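Uncharacterized protein (Pyrococcus furiosus, PDB 3IDU) is of unknown function, but its CARDB domain, the part in this chain, binds two manganese ions at one end of a beta sandwich. Local coordinates at residues Leu19-Ile23 and Ile92-Asp97; Arg55-Asn59 and Met89-Asn93. All blocks are in the same frame, centred on the assembly; numbering follows the deposited sequence.

Interaction 1: Leu19-Ile23 and Ile92-Asp97. With MN (manganese (II) ion), chain C; MN (manganese (II) ion), chain D.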
ATOM      1  N   LEU A  19      -9.783   0.447   5.092  1.00  7.57           N
ATOM      2  CA  LEU A  19      -8.726   0.345   4.114  1.00  7.40           C
ATOM      3  C   LEU A  19      -7.372   0.161   4.769  1.00 12.04           C
ATOM      4  O   LEU A  19      -7.071   0.787   5.778  1.00  8.33           O
ATOM      5  CB  LEU A  19      -8.718   1.613   3.271  1.00  7.75           C
ATOM      6  CG  LEU A  19     -10.021   1.858   2.518  1.00  6.62           C
ATOM      7  CD1 LEU A  19     -10.091   3.300   2.037  1.00  6.32           C
ATOM      8  CD2 LEU A  19     -10.102   0.892   1.343  1.00  9.48           C
ATOM      9  N   THR A  20      -6.552  -0.701   4.183  1.00  8.41           N
ATOM     10  CA  THR A  20      -5.217  -0.940   4.702  1.00  9.00           C
ATOM     11  C   THR A  20      -4.280  -1.176   3.523  1.00  9.40           C
ATOM     12  O   THR A  20      -4.726  -1.531   2.432  1.00  9.46           O
ATOM     13  CB  THR A  20      -5.179  -2.168   5.633  1.00 13.71           C
ATOM     14  OG1 THR A  20      -3.969  -2.139   6.403  1.00 24.73           O
ATOM     15  CG2 THR A  20      -5.216  -3.447   4.821  1.00  5.22           C
ATOM     16  N   VAL A  21      -2.987  -0.979   3.742  1.00 10.38           N
ATOM     17  CA  VAL A  21      -1.999  -1.181   2.688  1.00 10.26           C
ATOM     18  C   VAL A  21      -0.742  -1.858   3.217  1.00 11.53           C
ATOM     19  O   VAL A  21      -0.365  -1.686   4.377  1.00 11.20           O
ATOM     20  CB  VAL A  21      -1.575   0.153   2.034  1.00 12.07           C
ATOM     21  CG1 VAL A  21      -2.719   0.736   1.235  1.00 22.00           C
ATOM     22  CG2 VAL A  21      -1.111   1.129   3.104  1.00 11.81           C
ATOM     23  N   GLU A  22      -0.097  -2.626   2.344  1.00 11.58           N
ATOM     24  CA  GLU A  22       1.131  -3.330   2.684  1.00 11.72           C
ATOM     25  C   GLU A  22       1.970  -3.404   1.414  1.00 13.68           C
ATOM     26  O   GLU A  22       1.435  -3.585   0.320  1.00 12.68           O
ATOM     27  CB  GLU A  22       0.826  -4.748   3.171  1.00 14.30           C
ATOM     28  CG  GLU A  22       1.867  -5.305   4.129  1.00 25.54           C
ATOM     29  CD  GLU A  22       1.817  -6.820   4.238  1.00 25.38           C
ATOM     30  OE1 GLU A  22       0.708  -7.386   4.200  1.00 25.10           O
ATOM     31  OE2 GLU A  22       2.890  -7.440   4.371  1.00 32.68           O
ATOM     32  N   ILE A  23       3.282  -3.258   1.560  1.00 12.73           N
ATOM     33  CA  ILE A  23       4.194  -3.315   0.421  1.00 10.31           C
ATOM     34  C   ILE A  23       4.985  -4.617   0.486  1.00 10.12           C
ATOM     35  O   ILE A  23       5.394  -5.040   1.565  1.00 15.29           O
ATOM     36  CB  ILE A  23       5.207  -2.158   0.459  1.00 11.82           C
ATOM     37  CG1 ILE A  23       4.481  -0.816   0.363  1.00 10.47           C
ATOM     38  CG2 ILE A  23       6.224  -2.326  -0.663  1.00 10.85           C
ATOM     39  CD1 ILE A  23       5.290   0.342   0.913  1.00 20.40           C
ATOM     40  N   ILE A  92      10.283   3.282   1.155  1.00 16.17           N
ATOM     41  CA  ILE A  92       9.099   3.270   0.304  1.00 11.82           C
ATOM     42  C   ILE A  92       7.873   3.389   1.205  1.00 12.15           C
ATOM     43  O   ILE A  92       7.755   2.672   2.197  1.00 16.24           O
ATOM     44  CB  ILE A  92       8.971   1.948  -0.512  1.00 10.10           C
ATOM     45  CG1 ILE A  92      10.119   1.820  -1.520  1.00 18.26           C
ATOM     46  CG2 ILE A  92       7.666   1.945  -1.306  1.00 18.01           C
ATOM     47  CD1 ILE A  92      11.493   1.774  -0.911  1.00 29.12           C
ATOM     48  N   ASN A  93       6.977   4.310   0.868  1.00  9.83           N
ATOM     49  CA  ASN A  93       5.756   4.491   1.630  1.00 10.73           C
ATOM     50  C   ASN A  93       4.587   4.269   0.693  1.00 11.58           C
ATOM     51  O   ASN A  93       4.649   4.607  -0.486  1.00 11.69           O
ATOM     52  CB  ASN A  93       5.645   5.908   2.217  1.00 11.36           C
ATOM     53  CG  ASN A  93       6.473   6.097   3.478  1.00 10.53           C
ATOM     54  OD1 ASN A  93       7.395   6.909   3.510  1.00 14.37           O
ATOM     55  ND2 ASN A  93       6.140   5.349   4.525  1.00 12.36           N
ATOM     56  N   ALA A  94       3.523   3.678   1.222  1.00 11.31           N
ATOM     57  CA  ALA A  94       2.322   3.448   0.443  1.00  7.72           C
ATOM     58  C   ALA A  94       1.182   3.954   1.310  1.00 11.67           C
ATOM     59  O   ALA A  94       1.159   3.715   2.517  1.00 12.46           O
ATOM     60  CB  ALA A  94       2.152   1.965   0.145  1.00 11.25           C
ATOM     61  N   THR A  95       0.252   4.682   0.707  1.00  7.58           N
ATOM     62  CA  THR A  95      -0.875   5.208   1.462  1.00  6.14           C
ATOM     63  C   THR A  95      -2.183   4.970   0.731  1.00 10.51           C
ATOM     64  O   THR A  95      -2.217   4.897  -0.498  1.00 10.80           O
ATOM     65  CB  THR A  95      -0.754   6.729   1.691  1.00 10.43           C
ATOM     66  OG1 THR A  95      -0.957   7.420   0.450  1.00 11.19           O
ATOM     67  CG2 THR A  95       0.626   7.083   2.232  1.00 10.70           C
ATOM     68  N   VAL A  96      -3.260   4.847   1.493  1.00  7.09           N
ATOM     69  CA  VAL A  96      -4.576   4.675   0.904  1.00  6.70           C
ATOM     70  C   VAL A  96      -5.493   5.664   1.624  1.00  8.75           C
ATOM     71  O   VAL A  96      -5.418   5.831   2.840  1.00  8.51           O
ATOM     72  CB  VAL A  96      -5.071   3.212   1.019  1.00  7.74           C
ATOM     73  CG1 VAL A  96      -5.150   2.783   2.475  1.00  9.65           C
ATOM     74  CG2 VAL A  96      -6.426   3.074   0.338  1.00  4.59           C
ATOM     75  N   ASP A  97      -6.338   6.334   0.845  1.00  7.95           N
ATOM     76  CA  ASP A  97      -7.234   7.367   1.350  1.00 10.63           C
ATOM     77  C   ASP A  97      -6.468   8.369   2.199  1.00 10.27           C
ATOM     78  O   ASP A  97      -6.885   8.716   3.304  1.00 10.33           O
ATOM     79  CB  ASP A  97      -8.388   6.799   2.178  1.00 17.01           C
ATOM     80  CG  ASP A  97      -9.408   7.870   2.531  1.00 13.48           C
ATOM     81  OD1 ASP A  97      -9.578   8.795   1.709  1.00 12.86           O
ATOM     82  OD2 ASP A  97     -10.044   7.795   3.604  1.00 11.66           O
TER
HETATM   83 MN    MN C 601      -7.820   1.949   7.542  1.00  9.80          MN
HETATM   84 MN    MN D 602     -10.166   7.097   5.752  1.00 12.87          MN
HETATM   85  O   HOH W   1      -7.957   7.829   5.584  1.00 14.70           O
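The core between two beta sheets of a CARDB-domain sandwich is filled here by Leu19, Val21 and Ile23 meeting Ile92, Ala94 and Val96. The strand axes run nearly antiparallel (162°) but 6.6 Å apart, and no hydrogen bond joins them, which marks a face-to-face contact between sheets. Val21 CG1 presses on both CB and CG1 of Val96, each at 3.4 Å, tighter than usual van der Waals contact. Val96 turns CG1 between its own backbone N and carbonyl carbon (chi1 60°), which also brings that methyl 3.8 Å from Leu19 CB. Val21 CG2 rests 3.5 Å from Ala94 O. At the other end Ile23 CD1 sits 3.6 Å from each of Ala94 CB and Ile92 CG2. Cut back to an alanine, Val21 loses both methyls, which is likely to open a gap against Val96 and uncover Ala94 O. Where the apolar row ends, Leu19 CD1 lies 3.9 Å from Asp97 CB, the side chains crossing at about a right angle. There Leu19 O binds one manganese at 2.2 Å, with Asp18, Asn106, Asn109 and Asn110 round it. Asp97 OD2 binds the other at 2.3 Å, beside Asn100, Val102, Glu107 and a water that also donates to Asp97 O. Glu104 bridges the ions, OE1 to the first and OE2 to the second. Held at OD2 by the metal and at OD1 by Thr101 N, the Asp97 carboxylate is fixed in rotation. Two sheets packed face to face through alternating aliphatic residues form a beta sandwich, consistent with the immunoglobulin-like fold of CARDB's E-set clan, here with a dimanganese site at one end.

Interaction 2: Arg55-Asn59 and Met89-Asn93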
ATOM      1  N   ARG A  55      -1.310   5.692  -3.153  1.00  9.01           N
ATOM      2  CA  ARG A  55      -0.112   6.380  -3.590  1.00  8.79           C
ATOM      3  C   ARG A  55       1.135   5.696  -3.055  1.00  8.15           C
ATOM      4  O   ARG A  55       1.142   5.164  -1.940  1.00 13.45           O
ATOM      5  CB  ARG A  55      -0.132   7.842  -3.110  1.00  7.05           C
ATOM      6  CG  ARG A  55      -1.345   8.666  -3.565  1.00 10.82           C
ATOM      7  CD  ARG A  55      -1.267  10.099  -3.034  1.00 18.47           C
ATOM      8  NE  ARG A  55      -2.372  10.964  -3.461  1.00 20.64           N
ATOM      9  CZ  ARG A  55      -3.594  10.958  -2.931  1.00 26.08           C
ATOM     10  NH1 ARG A  55      -3.895  10.127  -1.945  1.00 17.66           N
ATOM     11  NH2 ARG A  55      -4.515  11.805  -3.375  1.00 27.04           N
ATOM     12  N   VAL A  56       2.182   5.695  -3.871  1.00  7.55           N
ATOM     13  CA  VAL A  56       3.463   5.123  -3.479  1.00  7.23           C
ATOM     14  C   VAL A  56       4.487   6.250  -3.551  1.00  8.32           C
ATOM     15  O   VAL A  56       4.533   7.006  -4.520  1.00 10.24           O
ATOM     16  CB  VAL A  56       3.891   3.952  -4.406  1.00 10.49           C
ATOM     17  CG1 VAL A  56       5.385   3.673  -4.242  1.00 11.79           C
ATOM     18  CG2 VAL A  56       3.107   2.702  -4.044  1.00 11.63           C
ATOM     19  N   TYR A  57       5.284   6.356  -2.494  1.00 12.83           N
ATOM     20  CA  TYR A  57       6.320   7.369  -2.364  1.00 15.13           C
ATOM     21  C   TYR A  57       7.658   6.682  -2.170  1.00 14.34           C
ATOM     22  O   TYR A  57       7.733   5.614  -1.563  1.00 15.33           O
ATOM     23  CB  TYR A  57       6.078   8.232  -1.123  1.00 11.00           C
ATOM     24  CG  TYR A  57       4.786   9.009  -1.100  1.00 10.65           C
ATOM     25  CD1 TYR A  57       4.727  10.310  -1.593  1.00  7.55           C
ATOM     26  CD2 TYR A  57       3.626   8.456  -0.558  1.00  9.56           C
ATOM     27  CE1 TYR A  57       3.553  11.044  -1.543  1.00 12.17           C
ATOM     28  CE2 TYR A  57       2.445   9.185  -0.507  1.00 13.44           C
ATOM     29  CZ  TYR A  57       2.414  10.478  -1.000  1.00 11.53           C
ATOM     30  OH  TYR A  57       1.242  11.195  -0.948  1.00 13.92           O
ATOM     31  N   ILE A  58       8.711   7.306  -2.679  1.00 11.20           N
ATOM     32  CA  ILE A  58      10.062   6.789  -2.523  1.00 11.04           C
ATOM     33  C   ILE A  58      10.836   7.959  -1.918  1.00 10.72           C
ATOM     34  O   ILE A  58      10.993   8.996  -2.556  1.00 12.22           O
ATOM     35  CB  ILE A  58      10.647   6.366  -3.880  1.00 12.29           C
ATOM     36  CG1 ILE A  58       9.836   5.183  -4.426  1.00 15.96           C
ATOM     37  CG2 ILE A  58      12.120   6.004  -3.730  1.00 17.25           C
ATOM     38  CD1 ILE A  58      10.285   4.684  -5.782  1.00 17.86           C
ATOM     39  N   ASN A  59      11.301   7.780  -0.682  1.00  9.40           N
ATOM     40  CA  ASN A  59      12.012   8.827   0.049  1.00 12.36           C
ATOM     41  C   ASN A  59      11.205  10.127   0.092  1.00 15.82           C
ATOM     42  O   ASN A  59      11.737  11.223  -0.100  1.00 15.15           O
ATOM     43  CB  ASN A  59      13.411   9.059  -0.537  1.00 12.07           C
ATOM     44  CG  ASN A  59      14.457   8.146   0.089  1.00 14.11           C
ATOM     45  OD1 ASN A  59      14.140   7.341   0.967  1.00 15.55           O
ATOM     46  ND2 ASN A  59      15.705   8.271  -0.351  1.00 15.92           N
HETATM   47  N   MSE A  89      20.122   3.883   1.171  1.00 43.47           N
HETATM   48  CA  MSE A  89      18.971   3.348   1.892  1.00 46.84           C
HETATM   49  C   MSE A  89      17.728   4.167   1.554  1.00 46.00           C
HETATM   50  O   MSE A  89      17.629   5.338   1.917  1.00 47.12           O
HETATM   51  CB  MSE A  89      19.220   3.396   3.401  1.00 47.36           C
HETATM   52  CG  MSE A  89      18.073   2.849   4.237  1.00 53.62           C
HETATM   53 SE   MSE A  89      17.783   0.955   3.954  1.00 77.35          SE
HETATM   54  CE  MSE A  89      18.738   0.285   5.502  1.00 56.34           C
ATOM     55  N   TYR A  90      16.782   3.538   0.866  1.00 41.26           N
ATOM     56  CA  TYR A  90      15.550   4.199   0.458  1.00 30.81           C
ATOM     57  C   TYR A  90      14.342   3.711   1.253  1.00 33.51           C
ATOM     58  O   TYR A  90      14.258   2.537   1.613  1.00 28.31           O
ATOM     59  CB  TYR A  90      15.310   3.961  -1.035  1.00 40.37           C
ATOM     60  CG  TYR A  90      16.357   4.574  -1.939  1.00 40.05           C
ATOM     61  CD1 TYR A  90      16.150   5.817  -2.536  1.00 40.49           C
ATOM     62  CD2 TYR A  90      17.559   3.914  -2.194  1.00 43.07           C
ATOM     63  CE1 TYR A  90      17.111   6.388  -3.367  1.00 45.22           C
ATOM     64  CE2 TYR A  90      18.530   4.476  -3.022  1.00 44.67           C
ATOM     65  CZ  TYR A  90      18.299   5.711  -3.606  1.00 47.54           C
ATOM     66  OH  TYR A  90      19.254   6.267  -4.428  1.00 53.64           O
ATOM     67  N   ARG A  91      13.411   4.621   1.526  1.00 23.84           N
ATOM     68  CA  ARG A  91      12.195   4.288   2.262  1.00 24.05           C
ATOM     69  C   ARG A  91      10.987   4.394   1.337  1.00 20.17           C
ATOM     70  O   ARG A  91      10.709   5.455   0.782  1.00 15.14           O
ATOM     71  CB  ARG A  91      12.015   5.234   3.454  1.00 24.05           C
ATOM     72  CG  ARG A  91      10.689   5.055   4.192  1.00 28.45           C
ATOM     73  CD  ARG A  91      10.572   5.975   5.411  1.00 26.42           C
ATOM     74  NE  ARG A  91      11.578   5.686   6.433  1.00 45.00           N
ATOM     75  CZ  ARG A  91      12.799   6.217   6.470  1.00 46.54           C
ATOM     76  NH1 ARG A  91      13.180   7.079   5.536  1.00 47.75           N
ATOM     77  NH2 ARG A  91      13.639   5.888   7.443  1.00 36.46           N
ATOM     78  N   ILE A  92      10.283   3.282   1.155  1.00 16.17           N
ATOM     79  CA  ILE A  92       9.099   3.270   0.304  1.00 11.82           C
ATOM     80  C   ILE A  92       7.873   3.389   1.205  1.00 12.15           C
ATOM     81  O   ILE A  92       7.755   2.672   2.197  1.00 16.24           O
ATOM     82  CB  ILE A  92       8.971   1.948  -0.512  1.00 10.10           C
ATOM     83  CG1 ILE A  92      10.119   1.820  -1.520  1.00 18.26           C
ATOM     84  CG2 ILE A  92       7.666   1.945  -1.306  1.00 18.01           C
ATOM     85  CD1 ILE A  92      11.493   1.774  -0.911  1.00 29.12           C
ATOM     86  N   ASN A  93       6.977   4.310   0.868  1.00  9.83           N
ATOM     87  CA  ASN A  93       5.756   4.491   1.630  1.00 10.73           C
ATOM     88  C   ASN A  93       4.587   4.269   0.693  1.00 11.58           C
ATOM     89  O   ASN A  93       4.649   4.607  -0.486  1.00 11.69           O
ATOM     90  CB  ASN A  93       5.645   5.908   2.217  1.00 11.36           C
ATOM     91  CG  ASN A  93       6.473   6.097   3.478  1.00 10.53           C
ATOM     92  OD1 ASN A  93       7.395   6.909   3.510  1.00 14.37           O
ATOM     93  ND2 ASN A  93       6.140   5.349   4.525  1.00 12.36           N
TER
HETATM   94  O   HOH W   2      15.512   7.157   3.309  1.00 24.67           O
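Asn59 OD1 is gripped twice: it accepts from Arg91 N at 2.9 Å (N-H...O 166°) and from a water at 2.7 Å that also donates to Met89 O. Asn59 has a left-handed backbone conformation and leaves the strand, so its side-chain OD1 takes the bond from Arg91 N that Asn59's own main-chain O would accept if the ladder went on. Its own N still donates to Arg91 O, 2.8 Å. The other arm of the amide, ND2, comes obliquely to the Tyr90 ring, 3.3 Å from CD1, with amide and ring planes only 20° apart. Further along, Tyr57 and Asn93 form an antiparallel hydrogen-bonded pair: Tyr57 N to Asn93 O is 2.7 Å and nearly straight (170°), and Asn93 N returns a bond to Tyr57 O. Their CB atoms touch on the outer face. On the inner face Val56 CG1 lies beside Ile92 CG2 at 4.1 Å, both side chains pointing the same way, and Ile58 CG2 reaches Tyr90 CD1. Within the sheet, strand 49-58 runs between strands 88-96 and 61-70, and strand 111-118 flanks 88-96 on its far side; Phe80 and Trp82 of the facing sheet cover Val56 and Ile58.

How the interactions relate
Strand 88-96 carries both contacts, whose centres lie 11 Å apart. Ile92 and Asn93 belong to both: interaction 1 uses the strand's inner face toward the opposing sheet, interaction 2 its lateral, hydrogen-bonded pairing with strand 49-58. That pairing continues into interaction 1 through a probable hydrogen bond from Thr95 N to Arg55 O, 2.8 Å, and Thr95 CG2 packs 3.9 Å from Tyr57 CE2. The two contacts differ in their relation to the metals. Interaction 1 supplies a ligand to each manganese, whereas in interaction 2 the Arg55 side chain comes, at nearest atoms, to about 7 Å from the Asp97 side chain and about 10 Å from a manganese ion, and is salt-bridged to Glu99.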